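Local coordinates for metallo-carboxypeptidase (Pseudomonas aeruginosa, PDB 4A39), which is a zinc-dependent M14 carboxypeptidase of the cytosolic (CCP) type, which probably cleaves residues from the C-termini of peptides or proteins, at residues R41-W51 and H227-G236; D238-P246 and N328-V336. All coordinates share one frame; numbering follows the deposited sequence.

Interaction 1: residues R41-W51 and H227-G236. With GEM ((2-guanidinoethylmercapto)succinic acid), chain D.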
loop_
_atom_site.group_PDB
_atom_site.type_symbol
_atom_site.label_atom_id
_atom_site.label_comp_id
_atom_site.label_asym_id
_atom_site.label_seq_id
_atom_site.Cartn_x
_atom_site.Cartn_y
_atom_site.Cartn_z
ATOM N N ARG A 41 1.619 5.560 18.593
ATOM C CA ARG A 41 2.228 4.392 19.224
ATOM C C ARG A 41 3.241 3.691 18.318
ATOM O O ARG A 41 2.965 3.432 17.145
ATOM C CB ARG A 41 1.140 3.388 19.614
ATOM C CG ARG A 41 1.626 2.211 20.454
ATOM C CD ARG A 41 0.836 0.952 20.116
ATOM N NE ARG A 41 1.295 0.362 18.861
ATOM C CZ ARG A 41 0.501 -0.012 17.863
ATOM N NH1 ARG A 41 -0.816 0.143 17.956
ATOM N NH2 ARG A 41 1.029 -0.539 16.765
ATOM N N PRO A 42 4.432 3.375 18.849
ATOM C CA PRO A 42 5.448 2.689 18.039
ATOM C C PRO A 42 4.991 1.272 17.677
ATOM O O PRO A 42 4.119 0.706 18.337
ATOM C CB PRO A 42 6.665 2.666 18.959
ATOM C CG PRO A 42 6.480 3.910 19.796
ATOM C CD PRO A 42 5.009 3.844 20.120
ATOM N N ASP A 43 5.583 0.704 16.631
ATOM C CA ASP A 43 5.248 -0.654 16.194
ATOM C C ASP A 43 5.373 -1.681 17.329
ATOM O O ASP A 43 6.134 -1.484 18.278
ATOM C CB ASP A 43 6.158 -1.064 15.032
ATOM C CG ASP A 43 5.718 -0.468 13.705
ATOM O OD1 ASP A 43 4.762 0.336 13.699
ATOM O OD2 ASP A 43 6.330 -0.811 12.667
ATOM N N LEU A 44 4.636 -2.783 17.206
ATOM C CA LEU A 44 4.644 -3.846 18.213
ATOM C C LEU A 44 6.040 -4.222 18.691
ATOM O O LEU A 44 6.280 -4.335 19.899
ATOM C CB LEU A 44 3.963 -5.109 17.671
ATOM C CG LEU A 44 2.530 -5.434 18.096
ATOM C CD1 LEU A 44 2.132 -6.768 17.486
ATOM C CD2 LEU A 44 2.427 -5.511 19.611
ATOM N N ALA A 45 6.956 -4.419 17.749
ATOM C CA ALA A 45 8.312 -4.813 18.105
ATOM C C ALA A 45 9.427 -4.028 17.417
ATOM O O ALA A 45 10.510 -4.564 17.176
ATOM C CB ALA A 45 8.493 -6.315 17.853
ATOM N N SER A 46 9.163 -2.764 17.096
ATOM C CA SER A 46 10.173 -1.904 16.486
ATOM C C SER A 46 9.879 -0.446 16.843
ATOM O O SER A 46 8.759 -0.105 17.242
ATOM C CB SER A 46 10.236 -2.095 14.962
ATOM O OG SER A 46 9.133 -1.511 14.307
ATOM N N GLN A 47 10.890 0.405 16.708
ATOM C CA GLN A 47 10.762 1.818 17.061
ATOM C C GLN A 47 9.936 2.670 16.106
ATOM O O GLN A 47 9.537 3.783 16.452
ATOM C CB GLN A 47 12.154 2.451 17.192
ATOM C CG GLN A 47 12.955 2.433 15.896
ATOM C CD GLN A 47 13.749 3.705 15.679
ATOM O OE1 GLN A 47 14.645 4.037 16.460
ATOM N NE2 GLN A 47 13.419 4.431 14.615
ATOM N N HIS A 48 9.677 2.151 14.910
ATOM C CA HIS A 48 8.931 2.899 13.900
ATOM C C HIS A 48 7.514 3.307 14.254
ATOM O O HIS A 48 6.808 2.613 14.975
ATOM C CB HIS A 48 8.817 2.102 12.596
ATOM C CG HIS A 48 10.100 1.505 12.121
ATOM N ND1 HIS A 48 10.582 0.303 12.596
ATOM C CD2 HIS A 48 10.989 1.929 11.192
ATOM C CE1 HIS A 48 11.714 0.014 11.979
ATOM N NE2 HIS A 48 11.983 0.983 11.123
ATOM N N PHE A 49 7.106 4.446 13.708
ATOM C CA PHE A 49 5.745 4.927 13.843
ATOM C C PHE A 49 5.503 6.128 12.953
ATOM O O PHE A 49 6.427 6.880 12.634
ATOM C CB PHE A 49 5.355 5.248 15.300
ATOM C CG PHE A 49 6.007 6.479 15.881
ATOM C CD1 PHE A 49 5.406 7.731 15.754
ATOM C CD2 PHE A 49 7.171 6.376 16.632
ATOM C CE1 PHE A 49 5.953 8.855 16.375
ATOM C CE2 PHE A 49 7.725 7.490 17.255
ATOM C CZ PHE A 49 7.116 8.733 17.131
ATOM N N GLN A 50 4.255 6.257 12.519
ATOM C CA GLN A 50 3.800 7.362 11.682
ATOM C C GLN A 50 2.297 7.186 11.496
ATOM O O GLN A 50 1.536 8.142 11.617
ATOM C CB GLN A 50 4.495 7.362 10.317
ATOM C CG GLN A 50 4.193 8.616 9.493
ATOM C CD GLN A 50 5.374 9.571 9.390
ATOM O OE1 GLN A 50 6.365 9.443 10.112
ATOM N NE2 GLN A 50 5.267 10.542 8.488
ATOM N N TRP A 51 1.881 5.955 11.204
ATOM C CA TRP A 51 0.468 5.638 11.023
ATOM C C TRP A 51 -0.307 5.821 12.325
ATOM O O TRP A 51 0.166 5.450 13.396
ATOM C CB TRP A 51 0.307 4.187 10.524
ATOM C CG TRP A 51 -1.102 3.655 10.634
ATOM C CD1 TRP A 51 -1.653 3.001 11.703
ATOM C CD2 TRP A 51 -2.151 3.793 9.665
ATOM N NE1 TRP A 51 -2.979 2.729 11.459
ATOM C CE2 TRP A 51 -3.312 3.206 10.217
ATOM C CE3 TRP A 51 -2.225 4.362 8.384
ATOM C CZ2 TRP A 51 -4.534 3.171 9.533
ATOM C CZ3 TRP A 51 -3.443 4.328 7.703
ATOM C CH2 TRP A 51 -4.579 3.735 8.281
ATOM N N HIS A 227 -2.621 -4.715 13.856
ATOM C CA HIS A 227 -2.112 -4.042 15.049
ATOM C C HIS A 227 -1.831 -2.557 14.895
ATOM O O HIS A 227 -1.335 -1.913 15.821
ATOM C CB HIS A 227 -0.864 -4.755 15.565
ATOM C CG HIS A 227 -1.171 -6.012 16.316
ATOM N ND1 HIS A 227 -0.839 -7.265 15.847
ATOM C CD2 HIS A 227 -1.836 -6.208 17.479
ATOM C CE1 HIS A 227 -1.287 -8.179 16.691
ATOM N NE2 HIS A 227 -1.896 -7.564 17.688
ATOM N N GLY A 228 -2.158 -2.008 13.732
ATOM C CA GLY A 228 -1.927 -0.592 13.514
ATOM C C GLY A 228 -0.460 -0.209 13.434
ATOM O O GLY A 228 -0.092 0.908 13.790
ATOM N N ASN A 229 0.372 -1.141 12.975
ATOM C CA ASN A 229 1.806 -0.911 12.812
ATOM C C ASN A 229 2.017 -0.068 11.561
ATOM O O ASN A 229 1.114 0.066 10.734
ATOM C CB ASN A 229 2.556 -2.229 12.580
ATOM C CG ASN A 229 3.042 -2.890 13.856
ATOM O OD1 ASN A 229 3.754 -3.900 13.796
ATOM N ND2 ASN A 229 2.674 -2.340 15.006
ATOM N N LEU A 230 3.226 0.463 11.410
ATOM C CA LEU A 230 3.573 1.256 10.238
ATOM C C LEU A 230 4.512 0.497 9.313
ATOM O O LEU A 230 4.247 0.327 8.120
ATOM C CB LEU A 230 4.298 2.550 10.641
ATOM C CG LEU A 230 5.124 3.169 9.498
ATOM C CD1 LEU A 230 4.187 3.809 8.474
ATOM C CD2 LEU A 230 6.101 4.198 10.041
ATOM N N ARG A 231 5.596 0.006 9.906
ATOM C CA ARG A 231 6.682 -0.609 9.161
ATOM C C ARG A 231 6.993 -2.098 9.249
ATOM O O ARG A 231 7.338 -2.722 8.239
ATOM C CB ARG A 231 7.951 0.154 9.541
ATOM C CG ARG A 231 9.152 -0.089 8.668
ATOM C CD ARG A 231 9.030 0.702 7.397
ATOM N NE ARG A 231 10.141 0.415 6.504
ATOM C CZ ARG A 231 10.232 0.856 5.256
ATOM N NH1 ARG A 231 9.272 1.621 4.743
ATOM N NH2 ARG A 231 11.276 0.511 4.515
ATOM N N THR A 232 6.887 -2.665 10.443
ATOM C CA THR A 232 7.274 -4.057 10.644
ATOM C C THR A 232 6.190 -5.097 10.886
ATOM O O THR A 232 5.043 -4.762 11.177
ATOM C CB THR A 232 8.283 -4.141 11.806
ATOM O OG1 THR A 232 7.695 -3.599 12.999
ATOM C CG2 THR A 232 9.543 -3.350 11.471
ATOM N N ASN A 233 6.566 -6.368 10.745
ATOM C CA ASN A 233 5.628 -7.451 11.000
ATOM C C ASN A 233 5.653 -7.679 12.509
ATOM O O ASN A 233 6.316 -6.928 13.232
ATOM C CB ASN A 233 5.991 -8.726 10.202
ATOM C CG ASN A 233 7.213 -9.475 10.742
ATOM O OD1 ASN A 233 7.960 -8.982 11.580
ATOM N ND2 ASN A 233 7.422 -10.687 10.224
ATOM N N ALA A 234 4.935 -8.689 12.986
ATOM C CA ALA A 234 4.856 -8.947 14.422
ATOM C C ALA A 234 6.191 -9.156 15.120
ATOM O O ALA A 234 6.351 -8.743 16.268
ATOM C CB ALA A 234 3.936 -10.143 14.692
ATOM N N ALA A 235 7.145 -9.784 14.438
ATOM C CA ALA A 235 8.455 -10.047 15.029
ATOM C C ALA A 235 9.386 -8.836 14.993
ATOM O O ALA A 235 10.520 -8.905 15.471
ATOM C CB ALA A 235 9.121 -11.240 14.327
ATOM N N GLY A 236 8.908 -7.731 14.430
ATOM C CA GLY A 236 9.722 -6.529 14.355
ATOM C C GLY A 236 10.635 -6.440 13.144
ATOM O O GLY A 236 11.561 -5.627 13.121
HETATM C C8 GEM D . 10.770 1.466 -0.158
HETATM S S7 GEM D . 9.963 0.330 -1.345
HETATM C C6 GEM D . 11.081 0.500 -2.783
HETATM C C5 GEM D . 11.773 1.861 -2.897
HETATM N N3 GEM D . 12.792 2.010 -1.849
HETATM C C1 GEM D . 14.076 2.098 -2.192
HETATM N N4 GEM D . 14.419 2.037 -3.476
HETATM N N2 GEM D . 15.017 2.235 -1.263
HETATM C C9 GEM D . 11.172 0.742 1.128
HETATM O O14 GEM D . 11.011 -0.499 1.172
HETATM O O15 GEM D . 11.634 1.448 2.047
HETATM C C10 GEM D . 9.868 2.662 0.154
HETATM C C11 GEM D . 8.554 2.231 0.811
HETATM O O12 GEM D . 7.491 2.650 0.301
HETATM O O13 GEM D . 8.642 1.504 1.822
HETATM O O HOH W 1 6.439 -4.887 15.038
#
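Leu44 CD1 lies over one face of the His227 imidazole, a CH-pi contact 3.6 Å from the ring centroid, and His227 O takes a hydrogen bond of 2.9 Å from Arg41 NH2. The guanidinium reaches back because the Arg41 chain bends at chi2 and chi3, while its NE holds Pro42 O. Gly228, with positive phi, closes the helix in a Schellman motif; its O sits at the edge of the Trp51 indole, 3.3 Å from CD1. The amide of Asn229 stacks on the Asp43 carboxylate, the planes 17° apart. That carboxylate collects three backbone N-H groups in a row: OD1 accepts from Leu230 N (2.8 Å), and OD2 accepts from Arg231 N through its syn lone pair and from Thr232 N (2.9 Å) nearly along the C-O axis. Leu230 CD2 presses on the Phe49 backbone and Gln50 CB. Arg231 lays its CG over one face of the His48 ring, then bends at chi2 (79°) and runs on to the inhibitor, where NH2 binds GEM O15 at 2.7 Å, almost straight (174°). Thr232 OG1 donates to a water that also joins Ala45 N and Asn233 O. Finally, Gly236 CA approaches Ala45 O in a CA-H...O contact. The contact joins two loops: 41-51 links strands 36-39 and 53-57 of the N-terminal domain's sheet, and 227-236 leaves helix 222-226 of the catalytic domain and leads toward helix 252-264.

Interaction 2: residues D238-P246 and N328-V336. With GEM ((2-guanidinoethylmercapto)succinic acid), chain D.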
loop_
_atom_site.group_PDB
_atom_site.type_symbol
_atom_site.label_atom_id
_atom_site.label_comp_id
_atom_site.label_asym_id
_atom_site.label_seq_id
_atom_site.Cartn_x
_atom_site.Cartn_y
_atom_site.Cartn_z
ATOM N N ASP A 238 11.389 -5.654 9.116
ATOM C CA ASP A 238 10.937 -4.856 7.974
ATOM C C ASP A 238 10.930 -5.885 6.846
ATOM O O ASP A 238 11.990 -6.295 6.373
ATOM C CB ASP A 238 11.950 -3.750 7.649
ATOM C CG ASP A 238 11.513 -2.868 6.479
ATOM O OD1 ASP A 238 10.747 -3.344 5.614
ATOM O OD2 ASP A 238 11.951 -1.700 6.416
ATOM N N LEU A 239 9.744 -6.310 6.421
ATOM C CA LEU A 239 9.647 -7.323 5.379
ATOM C C LEU A 239 10.343 -6.948 4.077
ATOM O O LEU A 239 10.854 -7.823 3.371
ATOM C CB LEU A 239 8.179 -7.676 5.108
ATOM C CG LEU A 239 7.442 -8.393 6.245
ATOM C CD1 LEU A 239 6.047 -8.783 5.772
ATOM C CD2 LEU A 239 8.213 -9.637 6.667
ATOM N N ASN A 240 10.394 -5.660 3.751
ATOM C CA ASN A 240 11.052 -5.306 2.508
ATOM C C ASN A 240 12.563 -5.151 2.618
ATOM O O ASN A 240 13.194 -4.483 1.796
ATOM C CB ASN A 240 10.431 -4.064 1.874
ATOM C CG ASN A 240 10.599 -4.065 0.371
ATOM O OD1 ASN A 240 10.526 -5.121 -0.261
ATOM N ND2 ASN A 240 10.821 -2.898 -0.209
ATOM N N ARG A 241 13.132 -5.772 3.647
ATOM C CA ARG A 241 14.576 -5.794 3.849
ATOM C C ARG A 241 14.935 -7.252 4.150
ATOM O O ARG A 241 16.056 -7.554 4.556
ATOM C CB ARG A 241 14.991 -4.914 5.035
ATOM C CG ARG A 241 14.769 -3.424 4.829
ATOM C CD ARG A 241 15.671 -2.863 3.743
ATOM N NE ARG A 241 15.479 -1.422 3.601
ATOM C CZ ARG A 241 14.414 -0.864 3.032
ATOM N NH1 ARG A 241 13.444 -1.623 2.537
ATOM N NH2 ARG A 241 14.304 0.458 2.982
ATOM N N ALA A 242 13.972 -8.150 3.939
ATOM C CA ALA A 242 14.179 -9.570 4.223
ATOM C C ALA A 242 14.224 -10.468 2.996
ATOM O O ALA A 242 14.170 -11.691 3.123
ATOM C CB ALA A 242 13.090 -10.068 5.168
ATOM N N TRP A 243 14.346 -9.886 1.809
ATOM C CA TRP A 243 14.351 -10.713 0.613
ATOM C C TRP A 243 15.666 -11.401 0.273
ATOM O O TRP A 243 15.678 -12.403 -0.441
ATOM C CB TRP A 243 13.828 -9.902 -0.571
ATOM C CG TRP A 243 12.371 -9.602 -0.400
ATOM C CD1 TRP A 243 11.814 -8.736 0.499
ATOM C CD2 TRP A 243 11.278 -10.235 -1.078
ATOM N NE1 TRP A 243 10.442 -8.793 0.426
ATOM C CE2 TRP A 243 10.085 -9.704 -0.532
ATOM C CE3 TRP A 243 11.188 -11.200 -2.090
ATOM C CZ2 TRP A 243 8.820 -10.106 -0.964
ATOM C CZ3 TRP A 243 9.926 -11.600 -2.521
ATOM C CH2 TRP A 243 8.760 -11.054 -1.958
ATOM N N LEU A 244 16.771 -10.884 0.789
ATOM C CA LEU A 244 18.057 -11.505 0.519
ATOM C C LEU A 244 18.240 -12.701 1.451
ATOM O O LEU A 244 18.839 -13.711 1.074
ATOM C CB LEU A 244 19.187 -10.493 0.726
ATOM C CG LEU A 244 20.586 -10.907 0.270
ATOM C CD1 LEU A 244 20.563 -11.284 -1.210
ATOM C CD2 LEU A 244 21.552 -9.756 0.520
ATOM N N GLU A 245 17.708 -12.590 2.664
ATOM C CA GLU A 245 17.822 -13.654 3.658
ATOM C C GLU A 245 16.531 -13.834 4.462
ATOM O O GLU A 245 16.469 -13.495 5.649
ATOM C CB GLU A 245 18.985 -13.350 4.605
ATOM C CG GLU A 245 20.318 -13.170 3.896
ATOM C CD GLU A 245 21.420 -12.691 4.820
ATOM O OE1 GLU A 245 21.276 -11.598 5.405
ATOM O OE2 GLU A 245 22.436 -13.406 4.958
ATOM N N PRO A 246 15.481 -14.378 3.823
ATOM C CA PRO A 246 14.193 -14.601 4.483
ATOM C C PRO A 246 14.251 -15.707 5.531
ATOM O O PRO A 246 15.143 -16.556 5.506
ATOM C CB PRO A 246 13.263 -14.936 3.320
ATOM C CG PRO A 246 14.168 -15.638 2.372
ATOM C CD PRO A 246 15.419 -14.787 2.409
ATOM N N ASN A 328 20.206 -2.304 -3.495
ATOM C CA ASN A 328 20.143 -3.092 -2.273
ATOM C C ASN A 328 19.246 -4.277 -2.632
ATOM O O ASN A 328 18.034 -4.114 -2.799
ATOM C CB ASN A 328 19.505 -2.272 -1.146
ATOM C CG ASN A 328 19.412 -3.043 0.159
ATOM O OD1 ASN A 328 19.672 -4.243 0.206
ATOM N ND2 ASN A 328 19.032 -2.351 1.228
ATOM N N LEU A 329 19.839 -5.459 -2.773
ATOM C CA LEU A 329 19.071 -6.648 -3.135
ATOM C C LEU A 329 18.181 -7.209 -2.030
ATOM O O LEU A 329 17.534 -8.238 -2.218
ATOM C CB LEU A 329 20.002 -7.748 -3.665
ATOM C CG LEU A 329 20.545 -7.517 -5.081
ATOM C CD1 LEU A 329 21.547 -8.604 -5.435
ATOM C CD2 LEU A 329 19.392 -7.513 -6.083
ATOM N N ALA A 330 18.137 -6.533 -0.887
ATOM C CA ALA A 330 17.291 -6.975 0.218
ATOM C C ALA A 330 15.844 -6.560 -0.052
ATOM O O ALA A 330 14.915 -7.089 0.560
ATOM C CB ALA A 330 17.775 -6.371 1.530
ATOM N N LEU A 331 15.664 -5.606 -0.967
ATOM C CA LEU A 331 14.331 -5.128 -1.343
ATOM C C LEU A 331 13.711 -6.077 -2.359
ATOM O O LEU A 331 14.396 -6.572 -3.250
ATOM C CB LEU A 331 14.405 -3.731 -1.963
ATOM C CG LEU A 331 14.643 -2.543 -1.027
ATOM C CD1 LEU A 331 15.962 -2.697 -0.284
ATOM C CD2 LEU A 331 14.640 -1.264 -1.860
ATOM N N ALA A 332 12.409 -6.311 -2.231
ATOM C CA ALA A 332 11.690 -7.215 -3.123
ATOM C C ALA A 332 11.817 -6.873 -4.603
ATOM O O ALA A 332 12.074 -7.750 -5.428
ATOM C CB ALA A 332 10.215 -7.266 -2.731
ATOM N N CYS A 333 11.624 -5.605 -4.950
ATOM C CA CYS A 333 11.710 -5.203 -6.351
ATOM C C CYS A 333 13.024 -5.642 -6.978
ATOM O O CYS A 333 13.046 -6.310 -8.010
ATOM C CB CYS A 333 11.566 -3.685 -6.481
ATOM S SG CYS A 333 11.654 -3.094 -8.177
ATOM N N ASN A 334 14.124 -5.269 -6.343
ATOM C CA ASN A 334 15.440 -5.615 -6.850
ATOM C C ASN A 334 15.751 -7.107 -6.808
ATOM O O ASN A 334 16.268 -7.665 -7.778
ATOM C CB ASN A 334 16.484 -4.820 -6.080
ATOM C CG ASN A 334 16.366 -3.333 -6.339
ATOM O OD1 ASN A 334 16.824 -2.835 -7.368
ATOM N ND2 ASN A 334 15.721 -2.619 -5.424
ATOM N N PHE A 335 15.427 -7.756 -5.694
ATOM C CA PHE A 335 15.692 -9.183 -5.561
ATOM C C PHE A 335 14.950 -10.022 -6.591
ATOM O O PHE A 335 15.548 -10.871 -7.249
ATOM C CB PHE A 335 15.329 -9.678 -4.157
ATOM C CG PHE A 335 15.535 -11.156 -3.969
ATOM C CD1 PHE A 335 14.518 -12.057 -4.270
ATOM C CD2 PHE A 335 16.761 -11.649 -3.532
ATOM C CE1 PHE A 335 14.719 -13.434 -4.140
ATOM C CE2 PHE A 335 16.973 -13.024 -3.399
ATOM C CZ PHE A 335 15.948 -13.914 -3.705
ATOM N N VAL A 336 13.646 -9.800 -6.715
ATOM C CA VAL A 336 12.841 -10.566 -7.661
ATOM C C VAL A 336 13.254 -10.241 -9.089
ATOM O O VAL A 336 13.440 -11.139 -9.917
ATOM C CB VAL A 336 11.332 -10.269 -7.475
ATOM C CG1 VAL A 336 10.505 -11.075 -8.470
ATOM C CG2 VAL A 336 10.914 -10.615 -6.054
HETATM C C8 GEM D . 10.770 1.466 -0.158
HETATM S S7 GEM D . 9.963 0.330 -1.345
HETATM C C6 GEM D . 11.081 0.500 -2.783
HETATM C C5 GEM D . 11.773 1.861 -2.897
HETATM N N3 GEM D . 12.792 2.010 -1.849
HETATM C C1 GEM D . 14.076 2.098 -2.192
HETATM N N4 GEM D . 14.419 2.037 -3.476
HETATM N N2 GEM D . 15.017 2.235 -1.263
HETATM C C9 GEM D . 11.172 0.742 1.128
HETATM O O14 GEM D . 11.011 -0.499 1.172
HETATM O O15 GEM D . 11.634 1.448 2.047
HETATM C C10 GEM D . 9.868 2.662 0.154
HETATM C C11 GEM D . 8.554 2.231 0.811
HETATM O O12 GEM D . 7.491 2.650 0.301
HETATM O O13 GEM D . 8.642 1.504 1.822
HETATM O O HOH W 2 10.571 -3.404 -3.288
#
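Part of the inhibitor pocket of this M14 peptidase is built here from the loop 238-246 and the N-terminal end of helix 332-340, with Leu331 as N-cap residue. Asn240 serves both sides: OD1 accepts from Ala332 N in the first turn (3.0 Å, 166°), the donor standing above the amide plane, while ND2 donates straight to GEM O14 at 2.8 Å. A water bridges ND2 to Cys333 N. With its CG anti to the backbone N (chi1 -152°), Asn240 directs the amide between helix and ligand. Arg241 runs alongside Leu331 and grips the same carboxylate end-on, NH1 to O14 and NH2 to O15, both 3.0 Å; NH1 also donates to Asn240 O, which steadies the guanidinium. Leu331 CD2 touches the guanidino carbon C1 of GEM at 3.4 Å. Behind the pocket Trp243 N bonds to Ala330 O, and Ala332 CB sits over the indole, 3.5 Å from the centroid of the five-membered ring. Phe335 crosses Trp243 at about a right angle and receives Trp243 O over its face, 3.3 Å from CE2; that carbonyl is satisfied by Gln258. Gln179 holds the indole NE1 and also donates to Asn240 OD1. With Arg231 NH2 also on O15, each carboxylate oxygen takes two N-H groups, and its negative charge is probably balanced by both arginines, while the two bonds to Asn240 OD1 fix the amide's orientation and leave ND2 turned to the ligand.

How the interactions relate
Along the chain the two interactions come in series: 41-51 meets 227-236 before 238-246 meets 328-336, and their centres lie about 19 Å apart. The segments 227-236 and 238-246 belong to one loop, between helices 222-226 and 252-264, so a single connection of the catalytic domain faces the N-terminal domain at one end and helix 332-340 at the other. Arg231 and Asp238 join the two by a salt bridge, NE to OD2 at 2.8 Å, and Asp238 OD1 in turn holds the zinc ligand His180. Arg231 and Arg241 converge on GEM O15, whose anion brings their guanidinium groups together. Domain interface and zinc site are thus directly connected.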